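Local coordinates for protein inositol monophosphatase (Zymomonas mobilis, PDB 4N81) that probably hydrolyses phosphate monoesters such as inositol monophosphate with the help of magnesium, at residues 9-13 against 80-84; 152-158 against 197-203; 191-195 against 217-221. One frame throughout, in Å; residues are numbered along the deposited sequence.

Contact 1. Residues 9-13 against 80-84; sequences DIRLA and RRLWV
Asp9 and Arg81 meet in a salt bridge in which both terminal nitrogens of the guanidinium close on a single carboxylate oxygen. Arg81 NH1 and NH2 each lie 3.1 Å from Asp9 OD1, and NH2 makes a further, weak bond to Asp9 OD2. The oxygen sits almost exactly in the guanidinium plane, where the N-H bonds point. Seen from the acid the fit is less flat: both donors reach OD1 on its syn side but from the same face, and the two planes are 38° apart. Arginine suits the strand because its long chain, bent at CG-CD (chi3 37°), can bring two donors to a helix whose axis runs 12.3 Å away.

Beside this bridge the indole of Trp83 fills the space between helix and strand with its six-membered ring. Asp9 O approaches the ring edge in plane, 3.8 Å from Trp83 CH2, although this carbonyl is already engaged in the helical bond from Ala13 N. Ala13 CB also comes to the edge, 4.3 Å from Trp83 CZ3; its small methyl lets the broad ring come close to the helix backbone. Leu12 adds a branched apolar end, CD2 lying 4.1 Å from Trp83 CZ2. The carboxylate of Asp9 stands nearly perpendicular to the indole, at 84°.

A second shell holds these groups. Arg62 forms a salt bridge with Asp9 OD2, while Asp65 OD1 takes both Arg81 NH2 and the indole NE1 of Trp83, so one acid ties the two strand residues together. Leu107 of strand 102-109 and Leu115 of strand 112-120 border Asp9, and Leu58 of helix 42-61 touches Trp83. Helix 7-24 is thereby packed against the seven-stranded sheet, at the start of strand 81-86 and beside helix 42-61.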
loop_
_atom_site.group_PDB
_atom_site.type_symbol
_atom_site.label_atom_id
_atom_site.label_comp_id
_atom_site.label_asym_id
_atom_site.label_seq_id
_atom_site.Cartn_x
_atom_site.Cartn_y
_atom_site.Cartn_z
ATOM N N ASP A 9 -22.609 -3.287 22.204
ATOM C CA ASP A 9 -22.422 -3.434 20.766
ATOM C C ASP A 9 -20.960 -3.298 20.370
ATOM O O ASP A 9 -20.500 -3.954 19.411
ATOM C CB ASP A 9 -23.269 -2.413 19.986
ATOM C CG ASP A 9 -24.777 -2.664 20.139
ATOM O OD1 ASP A 9 -25.559 -1.683 20.152
ATOM O OD2 ASP A 9 -25.178 -3.851 20.196
ATOM N N ILE A 10 -20.215 -2.465 21.089
ATOM C CA ILE A 10 -18.773 -2.344 20.789
ATOM C C ILE A 10 -18.070 -3.657 21.123
ATOM O O ILE A 10 -17.204 -4.153 20.375
ATOM C CB ILE A 10 -18.151 -1.222 21.631
ATOM C CG1 ILE A 10 -18.612 0.152 21.129
ATOM C CG2 ILE A 10 -16.623 -1.238 21.564
ATOM C CD1 ILE A 10 -18.416 1.230 22.226
ATOM N N ARG A 11 -18.489 -4.259 22.240
ATOM C CA ARG A 11 -17.865 -5.520 22.612
ATOM C C ARG A 11 -18.168 -6.634 21.578
ATOM O O ARG A 11 -17.286 -7.405 21.154
ATOM C CB ARG A 11 -18.335 -5.923 24.029
ATOM C CG ARG A 11 -17.709 -7.225 24.526
ATOM C CD ARG A 11 -18.216 -7.549 25.976
ATOM N NE ARG A 11 -18.488 -6.323 26.737
ATOM C CZ ARG A 11 -19.698 -5.948 27.155
ATOM N NH1 ARG A 11 -20.758 -6.716 26.900
ATOM N NH2 ARG A 11 -19.853 -4.813 27.838
ATOM N N LEU A 12 -19.420 -6.670 21.126
ATOM C CA LEU A 12 -19.780 -7.631 20.089
ATOM C C LEU A 12 -18.969 -7.336 18.811
ATOM O O LEU A 12 -18.471 -8.243 18.153
ATOM C CB LEU A 12 -21.271 -7.487 19.754
ATOM C CG LEU A 12 -21.853 -8.451 18.706
ATOM C CD1 LEU A 12 -21.468 -9.872 19.075
ATOM C CD2 LEU A 12 -23.397 -8.336 18.593
ATOM N N ALA A 13 -18.775 -6.059 18.503
ATOM C CA ALA A 13 -18.117 -5.701 17.247
ATOM C C ALA A 13 -16.670 -6.190 17.264
ATOM O O ALA A 13 -16.166 -6.745 16.259
ATOM C CB ALA A 13 -18.202 -4.189 17.018
ATOM N N ARG A 80 -34.770 -0.497 12.559
ATOM C CA ARG A 80 -34.079 0.763 12.791
ATOM C C ARG A 80 -32.560 0.549 12.835
ATOM O O ARG A 80 -31.823 1.434 12.381
ATOM C CB ARG A 80 -34.490 1.347 14.151
ATOM C CG ARG A 80 -35.760 2.129 14.192
ATOM C CD ARG A 80 -35.813 3.000 15.442
ATOM N NE ARG A 80 -34.775 4.033 15.447
ATOM C CZ ARG A 80 -33.683 4.037 16.222
ATOM N NH1 ARG A 80 -33.463 3.052 17.089
ATOM N NH2 ARG A 80 -32.804 5.037 16.130
ATOM N N ARG A 81 -32.116 -0.609 13.370
ATOM C CA ARG A 81 -30.679 -0.921 13.590
ATOM C C ARG A 81 -30.215 -2.011 12.612
ATOM O O ARG A 81 -30.843 -3.091 12.531
ATOM C CB ARG A 81 -30.425 -1.434 15.031
ATOM C CG ARG A 81 -30.695 -0.405 16.158
ATOM C CD ARG A 81 -30.767 -1.029 17.583
ATOM N NE ARG A 81 -29.812 -2.122 17.797
ATOM C CZ ARG A 81 -28.667 -2.031 18.467
ATOM N NH1 ARG A 81 -28.288 -0.887 19.022
ATOM N NH2 ARG A 81 -27.892 -3.095 18.590
ATOM N N LEU A 82 -29.104 -1.771 11.922
ATOM C CA LEU A 82 -28.607 -2.717 10.916
ATOM C C LEU A 82 -27.108 -2.893 11.099
ATOM O O LEU A 82 -26.380 -1.892 11.212
ATOM C CB LEU A 82 -28.780 -2.145 9.497
ATOM C CG LEU A 82 -30.178 -1.831 8.962
ATOM C CD1 LEU A 82 -30.062 -1.293 7.533
ATOM C CD2 LEU A 82 -31.021 -3.080 8.996
ATOM N N TRP A 83 -26.633 -4.127 11.014
ATOM C CA TRP A 83 -25.195 -4.374 10.945
ATOM C C TRP A 83 -24.718 -4.433 9.485
ATOM O O TRP A 83 -25.382 -5.048 8.635
ATOM C CB TRP A 83 -24.878 -5.698 11.641
ATOM C CG TRP A 83 -25.115 -5.605 13.127
ATOM C CD1 TRP A 83 -26.276 -5.813 13.790
ATOM C CD2 TRP A 83 -24.145 -5.210 14.110
ATOM N NE1 TRP A 83 -26.100 -5.592 15.151
ATOM C CE2 TRP A 83 -24.794 -5.224 15.366
ATOM C CE3 TRP A 83 -22.795 -4.842 14.045
ATOM C CZ2 TRP A 83 -24.134 -4.894 16.547
ATOM C CZ3 TRP A 83 -22.141 -4.517 15.216
ATOM C CH2 TRP A 83 -22.814 -4.543 16.453
ATOM N N VAL A 84 -23.564 -3.821 9.206
ATOM C CA VAL A 84 -23.029 -3.795 7.860
ATOM C C VAL A 84 -21.660 -4.448 7.957
ATOM O O VAL A 84 -20.844 -3.985 8.729
ATOM C CB VAL A 84 -22.886 -2.331 7.365
ATOM C CG1 VAL A 84 -22.327 -2.269 5.927
ATOM C CG2 VAL A 84 -24.240 -1.617 7.402
#

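Contact 2. Residues 152-158 against 197-203; sequences HALLATT and HCDLVVE
Glu203 OE2 is gripped by two groups of Thr158: the hydroxyl OG1 at 2.6 Å, nearly along the C-O axis, and the backbone N at 3.0 Å, through the anti lone pair. With CG anti to the carbonyl carbon (chi1 -67°) and the chain extended beyond it, Glu203 spans to the neighbouring strand's end, while OE1 bonds to Tyr190. With an alanine here, Thr158 N and OG1 would probably lose their shared acceptor and Tyr190 OH its carboxylate partner, leaving the end of strand 154-157 less firmly tied. Next to it, Thr157 OG1 donates to Val202 O at 2.7 Å.

At the other end Leu154 N gives a nearly straight bond (174°) to Asp199 OD1, 2.8 Å away, and Leu154 O accepts from both Asp199 N and Leu200 N. A water joins Asp199 OD1 to His152 O, and Arg145 holds Asp199 OD2. Between these ends, Ala156 N donates to Leu200 O. Leu155 CD1 packs 3.7 Å from Leu200 CB, and the small Ala156 CB lies 3.9 Å from Cys198 SG.

Strands 154-157 and 200-203 are thus parallel neighbours in the five-stranded sheet, and the side chain of Glu203 lies about 7 Å from those of Asp89 and Asp210, predicted magnesium ligands.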
loop_
_atom_site.group_PDB
_atom_site.type_symbol
_atom_site.label_atom_id
_atom_site.label_comp_id
_atom_site.label_asym_id
_atom_site.label_seq_id
_atom_site.Cartn_x
_atom_site.Cartn_y
_atom_site.Cartn_z
ATOM N N HIS A 152 -0.646 22.146 0.764
ATOM C CA HIS A 152 0.072 21.388 1.801
ATOM C C HIS A 152 -0.497 20.016 2.083
ATOM O O HIS A 152 0.061 19.229 2.899
ATOM C CB HIS A 152 0.143 22.178 3.122
ATOM C CG HIS A 152 1.027 23.382 3.048
ATOM N ND1 HIS A 152 2.397 23.312 3.161
ATOM C CD2 HIS A 152 0.730 24.683 2.841
ATOM C CE1 HIS A 152 2.905 24.524 3.012
ATOM N NE2 HIS A 152 1.909 25.379 2.844
ATOM N N ALA A 153 -1.612 19.701 1.432
ATOM C CA ALA A 153 -2.352 18.493 1.785
ATOM C C ALA A 153 -1.849 17.222 1.051
ATOM O O ALA A 153 -1.492 17.269 -0.128
ATOM C CB ALA A 153 -3.844 18.688 1.499
ATOM N N LEU A 154 -1.865 16.103 1.771
ATOM C CA LEU A 154 -1.681 14.793 1.157
ATOM C C LEU A 154 -3.046 14.176 0.884
ATOM O O LEU A 154 -3.856 14.065 1.785
ATOM C CB LEU A 154 -0.923 13.882 2.111
ATOM C CG LEU A 154 -0.644 12.465 1.664
ATOM C CD1 LEU A 154 -0.001 12.488 0.308
ATOM C CD2 LEU A 154 0.403 11.900 2.659
ATOM N N LEU A 155 -3.278 13.812 -0.388
ATOM C CA LEU A 155 -4.560 13.307 -0.866
ATOM C C LEU A 155 -4.338 11.809 -1.138
ATOM O O LEU A 155 -3.276 11.440 -1.592
ATOM C CB LEU A 155 -4.879 13.968 -2.219
ATOM C CG LEU A 155 -6.076 13.463 -3.068
ATOM C CD1 LEU A 155 -7.417 13.654 -2.312
ATOM C CD2 LEU A 155 -6.071 14.265 -4.416
ATOM N N ALA A 156 -5.335 10.973 -0.917
ATOM C CA ALA A 156 -5.190 9.565 -1.281
ATOM C C ALA A 156 -6.441 9.145 -2.002
ATOM O O ALA A 156 -7.549 9.692 -1.766
ATOM C CB ALA A 156 -5.051 8.676 0.019
ATOM N N THR A 157 -6.278 8.145 -2.856
ATOM C CA THR A 157 -7.470 7.484 -3.436
ATOM C C THR A 157 -7.040 6.072 -3.872
ATOM O O THR A 157 -5.840 5.840 -4.086
ATOM C CB THR A 157 -8.033 8.208 -4.666
ATOM O OG1 THR A 157 -9.389 7.733 -4.920
ATOM C CG2 THR A 157 -7.153 7.975 -5.954
ATOM N N THR A 158 -7.983 5.140 -3.955
ATOM C CA THR A 158 -7.543 3.768 -4.253
ATOM C C THR A 158 -7.028 3.684 -5.691
ATOM O O THR A 158 -5.953 3.111 -5.938
ATOM C CB THR A 158 -8.694 2.745 -4.027
ATOM O OG1 THR A 158 -9.002 2.738 -2.618
ATOM C CG2 THR A 158 -8.222 1.343 -4.454
ATOM N N HIS A 197 -2.080 11.029 9.336
ATOM C CA HIS A 197 -0.999 10.897 8.322
ATOM C C HIS A 197 -1.459 11.159 6.900
ATOM O O HIS A 197 -0.658 11.079 5.968
ATOM C CB HIS A 197 -0.425 9.462 8.384
ATOM C CG HIS A 197 0.027 9.068 9.752
ATOM N ND1 HIS A 197 0.969 9.792 10.456
ATOM C CD2 HIS A 197 -0.319 8.026 10.539
ATOM C CE1 HIS A 197 1.167 9.220 11.635
ATOM N NE2 HIS A 197 0.404 8.136 11.704
ATOM N N CYS A 198 -2.744 11.534 6.724
ATOM C CA CYS A 198 -3.262 11.783 5.387
ATOM C C CYS A 198 -4.240 12.970 5.566
ATOM O O CYS A 198 -4.840 13.039 6.634
ATOM C CB CYS A 198 -4.098 10.495 4.940
ATOM S SG CYS A 198 -4.610 10.656 3.330
ATOM N N ASP A 199 -4.440 13.871 4.580
ATOM C CA ASP A 199 -5.372 14.999 4.837
ATOM C C ASP A 199 -6.697 14.892 4.134
ATOM O O ASP A 199 -7.690 15.429 4.625
ATOM C CB ASP A 199 -4.719 16.329 4.409
ATOM C CG ASP A 199 -3.390 16.562 5.155
ATOM O OD1 ASP A 199 -2.311 16.466 4.545
ATOM O OD2 ASP A 199 -3.452 16.707 6.399
ATOM N N LEU A 200 -6.704 14.255 2.960
ATOM C CA LEU A 200 -7.949 14.116 2.181
ATOM C C LEU A 200 -7.999 12.723 1.574
ATOM O O LEU A 200 -6.971 12.193 1.150
ATOM C CB LEU A 200 -7.928 15.140 1.001
ATOM C CG LEU A 200 -8.079 16.602 1.456
ATOM C CD1 LEU A 200 -7.720 17.589 0.289
ATOM C CD2 LEU A 200 -9.498 16.911 1.922
ATOM N N VAL A 201 -9.194 12.134 1.525
ATOM C CA VAL A 201 -9.401 10.981 0.685
ATOM C C VAL A 201 -10.649 11.301 -0.148
ATOM O O VAL A 201 -11.641 11.754 0.397
ATOM C CB VAL A 201 -9.710 9.741 1.544
ATOM C CG1 VAL A 201 -9.894 8.498 0.612
ATOM C CG2 VAL A 201 -8.590 9.468 2.557
ATOM N N VAL A 202 -10.595 11.038 -1.446
ATOM C CA VAL A 202 -11.743 11.288 -2.323
ATOM C C VAL A 202 -11.933 10.041 -3.164
ATOM O O VAL A 202 -10.999 9.623 -3.863
ATOM C CB VAL A 202 -11.484 12.509 -3.265
ATOM C CG1 VAL A 202 -12.625 12.642 -4.327
ATOM C CG2 VAL A 202 -11.364 13.786 -2.413
ATOM N N GLU A 203 -13.140 9.455 -3.108
ATOM C CA GLU A 203 -13.428 8.262 -3.869
ATOM C C GLU A 203 -14.822 8.318 -4.447
ATOM O O GLU A 203 -15.700 9.069 -3.969
ATOM C CB GLU A 203 -13.275 6.994 -3.004
ATOM C CG GLU A 203 -11.752 6.797 -2.617
ATOM C CD GLU A 203 -11.449 5.482 -1.903
ATOM O OE1 GLU A 203 -12.266 5.044 -1.071
ATOM O OE2 GLU A 203 -10.381 4.910 -2.173
HETATM O O HOH W 1 -0.438 18.252 5.501
#

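Contact 3. Residues 191-195 against 217-221; sequences GLLSL and IVEGA
Ile217 touches Ser194 through its CG2 branch, which lies 3.5 Å from Ser194 OG. That methyl stands anti to the backbone N while CG1 lies anti to the carbonyl carbon, beside the backbone N (chi1 -70°), and the forked side chain thus presents a compact methyl to the serine. Ile217 also packs on Trp127 of strand 125-130, and its carbonyl accepts a hydrogen bond from Thr135.

Val218, the next residue, offers a different surface to each of two partners. Its CA and its CG2 are both 3.5 Å from Ser194 OG, so the hydroxyl rests directly against the helix backbone. The CA atoms of Ser194 and Val218 are only 5.2 Å apart, an approach that suits a residue as small as serine. The other methyl, CG1, reaches Leu193 CD2 at 3.9 Å, the two side chains crossing at about a right angle. Leucine serves well here because CG, anti to the backbone N (chi1 175°), carries one terminal methyl, CD2, to the valine.

No hydrogen bond spans this pair of segments. The polar end of Ser194 is instead satisfied within its own helix, where OG bonds to Tyr190 O, one turn back. A hydroxyl bonded back to its own helix in this way can lie among aliphatic groups in a buried place.

Ala221 completes the contact with CB, its single methyl, 3.8 Å from Ser194 CB and 3.5 Å from Ser194 O. Its backbone is bonded to Thr144, and its side chain rests on Thr135 of strand 133-137. The result is a close helix-to-helix packing, centred on serine and alanine, between the last turns of helices 187-194 and 214-220 beside strands 125-130 and 133-137 of the large sheet, in the alternation of helix and sheet layers seen in this phosphatase superfamily.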
loop_
_atom_site.group_PDB
_atom_site.type_symbol
_atom_site.label_atom_id
_atom_site.label_comp_id
_atom_site.label_asym_id
_atom_site.label_seq_id
_atom_site.Cartn_x
_atom_site.Cartn_y
_atom_site.Cartn_z
ATOM N N GLY A 191 -8.121 5.035 7.581
ATOM C CA GLY A 191 -7.500 4.822 8.875
ATOM C C GLY A 191 -6.274 5.739 8.988
ATOM O O GLY A 191 -6.054 6.337 10.081
ATOM N N LEU A 192 -5.537 5.920 7.886
ATOM C CA LEU A 192 -4.308 6.758 8.046
ATOM C C LEU A 192 -4.749 8.199 8.236
ATOM O O LEU A 192 -4.064 9.013 8.968
ATOM C CB LEU A 192 -3.421 6.654 6.755
ATOM C CG LEU A 192 -2.682 5.305 6.674
ATOM C CD1 LEU A 192 -2.023 5.177 5.264
ATOM C CD2 LEU A 192 -1.610 5.216 7.837
ATOM N N LEU A 193 -5.872 8.536 7.602
ATOM C CA LEU A 193 -6.318 9.943 7.761
ATOM C C LEU A 193 -6.758 10.163 9.228
ATOM O O LEU A 193 -6.445 11.241 9.801
ATOM C CB LEU A 193 -7.474 10.255 6.758
ATOM C CG LEU A 193 -8.115 11.672 6.901
ATOM C CD1 LEU A 193 -8.713 12.103 5.505
ATOM C CD2 LEU A 193 -9.279 11.700 7.905
ATOM N N SER A 194 -7.379 9.131 9.867
ATOM C CA SER A 194 -7.837 9.292 11.267
ATOM C C SER A 194 -6.649 9.378 12.219
ATOM O O SER A 194 -6.748 9.975 13.273
ATOM C CB SER A 194 -8.726 8.097 11.690
ATOM O OG SER A 194 -9.797 8.042 10.754
ATOM N N LEU A 195 -5.531 8.742 11.845
ATOM C CA LEU A 195 -4.307 8.786 12.663
ATOM C C LEU A 195 -3.541 10.078 12.431
ATOM O O LEU A 195 -2.543 10.361 13.126
ATOM C CB LEU A 195 -3.392 7.603 12.320
ATOM C CG LEU A 195 -3.887 6.249 12.826
ATOM C CD1 LEU A 195 -3.105 5.199 12.035
ATOM C CD2 LEU A 195 -3.560 6.122 14.366
ATOM N N ILE A 217 -15.363 6.472 12.623
ATOM C CA ILE A 217 -13.929 6.436 12.946
ATOM C C ILE A 217 -13.285 7.768 12.567
ATOM O O ILE A 217 -12.661 8.420 13.405
ATOM C CB ILE A 217 -13.246 5.270 12.176
ATOM C CG1 ILE A 217 -13.743 3.940 12.784
ATOM C CG2 ILE A 217 -11.684 5.406 12.130
ATOM C CD1 ILE A 217 -13.289 2.708 11.917
ATOM N N VAL A 218 -13.554 8.218 11.351
ATOM C CA VAL A 218 -12.994 9.489 10.903
ATOM C C VAL A 218 -13.549 10.659 11.730
ATOM O O VAL A 218 -12.777 11.533 12.182
ATOM C CB VAL A 218 -13.310 9.725 9.417
ATOM C CG1 VAL A 218 -12.955 11.187 9.013
ATOM C CG2 VAL A 218 -12.465 8.731 8.527
ATOM N N GLU A 219 -14.863 10.662 11.946
ATOM C CA GLU A 219 -15.487 11.777 12.636
ATOM C C GLU A 219 -15.084 11.808 14.096
ATOM O O GLU A 219 -14.841 12.886 14.612
ATOM C CB GLU A 219 -17.035 11.848 12.360
ATOM C CG GLU A 219 -17.246 12.109 10.786
ATOM C CD GLU A 219 -18.526 12.873 10.328
ATOM O OE1 GLU A 219 -19.535 12.528 10.974
ATOM O OE2 GLU A 219 -18.511 13.764 9.312
ATOM N N GLY A 220 -14.904 10.634 14.731
ATOM C CA GLY A 220 -14.576 10.601 16.151
ATOM C C GLY A 220 -13.098 10.867 16.337
ATOM O O GLY A 220 -12.640 11.040 17.491
ATOM N N ALA A 221 -12.341 10.858 15.229
ATOM C CA ALA A 221 -10.930 11.331 15.269
ATOM C C ALA A 221 -10.812 12.851 15.080
ATOM O O ALA A 221 -9.741 13.414 15.195
ATOM C CB ALA A 221 -10.027 10.566 14.247
#

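In the fold
From the N terminus, contact 1 closes first, bringing strand 81-86 back to helix 7-24 across a part of the chain that includes helix 42-61. It is complete before the others begin and lies on the opposite side of the chain's centre from contact 2, their centres 28 Å apart. Contacts 2 and 3 cross: residues 191-195 fall inside the loop closed by 152-158 and 197-203, whereas 217-221 follows it. These two also touch, with a probable hydrogen bond from His197 N to Leu192 O and Leu193 packed against Asp199. Contact 1 thus belongs to the seven-stranded sheet, contact 2 to the five-stranded one, and contact 3 to helices between them.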